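Local coordinates for protein acetyltransferase (PDB 2FSR) that probably transfers an acetyl group from acetyl-CoA to an acceptor substrate, as a member of the GNAT superfamily, at residues E97-I102 and E121-R126; L115-Y120 and R158-V163. All coordinates share one frame; numbering follows the deposited sequence. Where two conformers were deposited one is given.

Contact 1. Residues E97-I102 and E121-R126. With FMT (formic acid), chain B.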
# COMPACT_ATOMS: atom_id res chain seq x y z
N GLU A 97 -11.56 -11.25 -7.73
CA GLU A 97 -10.62 -12.10 -7.00
C GLU A 97 -9.53 -11.23 -6.35
O GLU A 97 -8.71 -10.62 -7.05
CB GLU A 97 -9.99 -13.16 -7.88
CG GLU A 97 -9.04 -14.06 -7.12
CD GLU A 97 -8.31 -15.06 -8.01
OE1 GLU A 97 -8.61 -15.12 -9.22
OE2 GLU A 97 -7.42 -15.77 -7.48
N CYS A 98 -9.52 -11.23 -5.03
CA CYS A 98 -8.60 -10.39 -4.26
C CYS A 98 -7.26 -11.07 -4.02
O CYS A 98 -7.20 -12.17 -3.45
CB CYS A 98 -9.25 -9.99 -2.93
SG CYS A 98 -8.23 -8.85 -1.99
N ILE A 99 -6.20 -10.39 -4.45
CA ILE A 99 -4.86 -10.98 -4.49
C ILE A 99 -3.83 -10.27 -3.61
O ILE A 99 -2.70 -10.70 -3.54
CB ILE A 99 -4.33 -11.10 -5.94
CG1 ILE A 99 -4.15 -9.72 -6.58
CG2 ILE A 99 -5.30 -11.96 -6.79
CD1 ILE A 99 -3.20 -9.70 -7.77
N GLY A 100 -4.22 -9.17 -2.97
CA GLY A 100 -3.29 -8.49 -2.08
C GLY A 100 -3.71 -7.06 -1.82
O GLY A 100 -4.89 -6.76 -1.86
N GLN A 101 -2.74 -6.20 -1.52
CA GLN A 101 -3.05 -4.85 -1.05
C GLN A 101 -1.91 -3.92 -1.41
O GLN A 101 -0.73 -4.32 -1.40
CB GLN A 101 -3.26 -4.88 0.46
CG GLN A 101 -3.72 -3.55 1.06
CD GLN A 101 -3.51 -3.50 2.55
OE1 GLN A 101 -2.37 -3.50 3.01
NE2 GLN A 101 -4.61 -3.51 3.33
N ILE A 102 -2.28 -2.68 -1.70
CA ILE A 102 -1.34 -1.59 -1.94
C ILE A 102 -1.78 -0.39 -1.09
O ILE A 102 -2.97 -0.20 -0.89
CB ILE A 102 -1.31 -1.19 -3.46
CG1 ILE A 102 -0.20 -0.17 -3.75
CG2 ILE A 102 -2.67 -0.67 -3.93
CD1 ILE A 102 1.20 -0.70 -3.69
N GLU A 121 -0.50 -15.59 -1.35
CA GLU A 121 0.20 -16.73 -1.90
C GLU A 121 -0.35 -17.15 -3.25
O GLU A 121 -1.57 -17.29 -3.43
CB GLU A 121 0.11 -17.88 -0.92
CG GLU A 121 1.04 -19.00 -1.25
CD GLU A 121 0.99 -20.07 -0.21
OE1 GLU A 121 -0.10 -20.65 0.01
OE2 GLU A 121 2.05 -20.33 0.38
N GLY A 122 0.56 -17.36 -4.21
CA GLY A 122 0.20 -17.84 -5.53
C GLY A 122 0.19 -16.78 -6.63
O GLY A 122 -0.01 -17.08 -7.80
N HIS A 123 0.40 -15.53 -6.24
CA HIS A 123 0.25 -14.45 -7.19
C HIS A 123 1.53 -13.67 -7.49
O HIS A 123 1.47 -12.68 -8.21
CB HIS A 123 -0.83 -13.47 -6.73
CG HIS A 123 -2.14 -14.13 -6.44
ND1 HIS A 123 -2.98 -14.59 -7.43
CD2 HIS A 123 -2.73 -14.44 -5.26
CE1 HIS A 123 -4.04 -15.15 -6.87
NE2 HIS A 123 -3.90 -15.08 -5.56
N GLU A 124 2.66 -14.11 -6.95
CA GLU A 124 3.96 -13.48 -7.28
C GLU A 124 4.44 -13.76 -8.72
O GLU A 124 3.94 -14.64 -9.42
CB GLU A 124 5.04 -13.88 -6.27
CG GLU A 124 4.84 -13.36 -4.84
CD GLU A 124 5.80 -14.01 -3.84
OE1 GLU A 124 6.72 -14.75 -4.25
OE2 GLU A 124 5.63 -13.77 -2.62
N GLY A 125 5.42 -12.97 -9.15
CA GLY A 125 6.10 -13.21 -10.43
C GLY A 125 5.38 -12.78 -11.70
O GLY A 125 5.86 -13.05 -12.81
N ARG A 126 4.26 -12.08 -11.55
CA ARG A 126 3.47 -11.64 -12.69
C ARG A 126 3.43 -10.12 -12.80
O ARG A 126 2.62 -9.56 -13.54
CB ARG A 126 2.05 -12.22 -12.59
CG ARG A 126 2.00 -13.75 -12.49
CD ARG A 126 0.62 -14.22 -12.03
NE ARG A 126 0.42 -15.67 -11.96
CZ ARG A 126 0.86 -16.48 -10.99
NH1 ARG A 126 1.61 -16.02 -10.00
NH2 ARG A 126 0.54 -17.77 -11.03
C FMT B . -3.06 -14.28 -10.99
O1 FMT B . -2.42 -14.96 -10.18
O2 FMT B . -3.04 -14.37 -12.22
O HOH W 1 -6.86 -16.30 -5.06
O HOH W 2 -5.81 -14.56 -3.33

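Contact 2. Residues L115-Y120 and R158-V163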
# COMPACT_ATOMS: atom_id res chain seq x y z
N LEU A 115 4.78 4.13 0.86
CA LEU A 115 4.12 3.22 -0.07
C LEU A 115 4.49 1.77 0.28
O LEU A 115 5.67 1.43 0.38
CB LEU A 115 4.58 3.54 -1.51
CG LEU A 115 3.99 2.75 -2.69
CD1 LEU A 115 2.52 3.07 -2.88
CD2 LEU A 115 4.76 3.05 -3.98
N GLY A 116 3.47 0.94 0.49
CA GLY A 116 3.73 -0.47 0.78
C GLY A 116 2.81 -1.38 0.01
O GLY A 116 1.76 -0.96 -0.47
N TRP A 117 3.21 -2.64 -0.13
CA TRP A 117 2.40 -3.60 -0.91
C TRP A 117 2.60 -5.00 -0.36
O TRP A 117 3.60 -5.29 0.29
CB TRP A 117 2.78 -3.60 -2.41
CG TRP A 117 4.25 -3.79 -2.62
CD1 TRP A 117 4.94 -4.97 -2.72
CD2 TRP A 117 5.23 -2.75 -2.74
NE1 TRP A 117 6.29 -4.73 -2.86
CE2 TRP A 117 6.49 -3.37 -2.89
CE3 TRP A 117 5.17 -1.35 -2.71
CZ2 TRP A 117 7.68 -2.64 -3.01
CZ3 TRP A 117 6.34 -0.63 -2.85
CH2 TRP A 117 7.58 -1.28 -2.98
N LEU A 118 1.63 -5.85 -0.65
CA LEU A 118 1.74 -7.26 -0.32
C LEU A 118 0.86 -8.04 -1.30
O LEU A 118 -0.17 -7.54 -1.78
CB LEU A 118 1.32 -7.55 1.12
CG LEU A 118 -0.14 -7.23 1.51
CD1 LEU A 118 -1.06 -8.44 1.27
CD2 LEU A 118 -0.21 -6.80 2.97
N LEU A 119 1.28 -9.27 -1.60
CA LEU A 119 0.50 -10.20 -2.42
C LEU A 119 0.28 -11.49 -1.67
O LEU A 119 1.19 -11.99 -0.98
CB LEU A 119 1.21 -10.51 -3.75
CG LEU A 119 1.31 -9.36 -4.75
CD1 LEU A 119 2.07 -9.84 -6.01
CD2 LEU A 119 -0.06 -8.80 -5.16
N TYR A 120 -0.92 -12.04 -1.81
CA TYR A 120 -1.25 -13.31 -1.21
C TYR A 120 -0.58 -14.43 -1.99
O TYR A 120 -0.18 -14.26 -3.14
CB TYR A 120 -2.76 -13.52 -1.20
CG TYR A 120 -3.50 -12.48 -0.36
CD1 TYR A 120 -2.91 -11.91 0.78
CD2 TYR A 120 -4.78 -12.09 -0.69
CE1 TYR A 120 -3.60 -10.97 1.56
CE2 TYR A 120 -5.49 -11.15 0.09
CZ TYR A 120 -4.88 -10.59 1.19
OH TYR A 120 -5.58 -9.67 1.95
N ARG A 158 14.53 -9.21 -0.38
CA ARG A 158 14.97 -9.03 -1.76
C ARG A 158 13.84 -8.68 -2.71
O ARG A 158 14.00 -7.83 -3.59
CB ARG A 158 15.69 -10.30 -2.26
CG ARG A 158 16.90 -10.68 -1.45
CD ARG A 158 18.05 -9.69 -1.65
NE ARG A 158 19.25 -10.18 -0.99
CZ ARG A 158 19.79 -9.66 0.11
NH1 ARG A 158 19.25 -8.60 0.71
NH2 ARG A 158 20.88 -10.21 0.62
N LYS A 159 12.69 -9.33 -2.53
CA LYS A 159 11.54 -9.15 -3.41
C LYS A 159 11.03 -7.70 -3.39
O LYS A 159 10.75 -7.12 -4.44
CB LYS A 159 10.41 -10.12 -3.03
CG LYS A 159 10.77 -11.60 -3.16
CD LYS A 159 9.51 -12.51 -3.06
CE LYS A 159 9.79 -13.95 -3.54
NZ LYS A 159 10.42 -14.82 -2.51
N SER A 160 10.91 -7.14 -2.19
CA SER A 160 10.44 -5.75 -2.05
C SER A 160 11.45 -4.72 -2.55
O SER A 160 11.07 -3.74 -3.18
CB SER A 160 9.98 -5.42 -0.63
OG SER A 160 8.83 -6.18 -0.29
N ALA A 161 12.73 -4.95 -2.27
CA ALA A 161 13.79 -4.12 -2.81
C ALA A 161 13.76 -4.09 -4.35
O ALA A 161 13.93 -3.04 -4.95
CB ALA A 161 15.16 -4.60 -2.31
N ALA A 162 13.55 -5.25 -4.97
CA ALA A 162 13.48 -5.30 -6.44
C ALA A 162 12.30 -4.50 -7.02
O ALA A 162 12.46 -3.75 -8.00
CB ALA A 162 13.47 -6.74 -6.94
N VAL A 163 11.13 -4.63 -6.39
CA VAL A 163 9.95 -3.88 -6.81
C VAL A 163 10.20 -2.39 -6.62
O VAL A 163 9.96 -1.60 -7.53
CB VAL A 163 8.68 -4.32 -6.04
CG1 VAL A 163 7.48 -3.42 -6.38
CG2 VAL A 163 8.35 -5.79 -6.37
O HOH W 3 7.40 -7.24 -3.85

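Contact 1. Residues E97-I102 and E121-R126
His123 and Ile99 illustrate how an imidazole from a loop packs over an apolar side chain of a sheet. Segment 121-126 lies in the turn between strand 114-119 and helix 128-143 that in GNAT relatives binds the coenzyme pyrophosphate, probably the same role here. His123 leaves the backbone with CG anti to the carbonyl carbon (chi1 -54°), which carries the ring over strand 97-105. His123 CB lies 4.1 Å from O1 of a formic acid molecule, while His123 CG and CD2 are each 3.8 Å from Ile99 CB. Next round the ring, His123 ND1 donates a nearly straight hydrogen bond (162°) to the formic acid O1 at 2.8 Å. The formic acid, probably from the crystallisation liquor, is also hydrogen-bonded to Tyr128 OH. His123 CE1 is 3.4 Å from Ile99 CG2, and that methyl forms a CH-pi contact over the centre of one face. Ile99 belongs to a classic beta bulge, facing Ile90 together with Gly100. Glu97 OE2 comes to the ring edge, 3.5 Å from His123 CE1, its carboxylate turned 73° from the imidazole plane. At the tip, water 1 lies 3.2 Å from His123 NE2 and donates to Glu97 OE2. Water 2, 3.0 Å from His123 NE2, donates to Cys98 O.

Contact 2. Residues L115-Y120 and R158-V163
Between 115-120 and 158-163 the closest CA atoms, those of Trp117 and Ser160, are 8.4 Å apart, a gap wide enough for one large side chain to bridge. Trp117 supplies it. Its CG stands between the backbone N and the carbonyl carbon (chi1 52°), and the indole extends from the strand to the helix. The six-membered part does most of the touching: Trp117 CZ2 lies 3.5 Å from Val163 CG1, which comes at the ring system obliquely and from the opposite direction, and Val163 CB follows at 3.6 Å from the same Trp117 CZ2. In the GNAT fold this strand and strand 149-153, which leads to the helix, splay apart to make the V-shaped opening where relatives take up acetyl-CoA; here backbone hydrogen bonding between Leu115 and Val150 still joins the two strands. The tryptophan, which also packs on Ala129 and Tyr187, is thus probably close to that opening. Ser160 meets it through the backbone, its O lying at the ring edge, in plane, 3.6 Å from Trp117 CZ2. The indole N-H of Trp117 goes to a water 2.9 Å from Trp117 NE1, and this water in turn gives a weak hydrogen bond to Lys159 O.

Both contacts depend on a single aromatic side chain, and the two meet where strands 97-105 and 114-119 pair: probable hydrogen bonds from Tyr120 N to Ile99 O and from Leu118 N to Gln101 O join their segments. Contact 1 is partly buried and packs the loop that follows strand 114-119 against the neighbouring strand; contact 2, at the surface, joins that same strand to a helix from farther along the chain. The chemistry follows the place. The imidazole has an apolar methyl over one face and a carboxylate, formic acid and waters at its rim, whereas apolar packing dominates at the indole, with one water. Glu124 OE1 also packs 3.3 Å from Lys159 CE, so the loop and the helix touch.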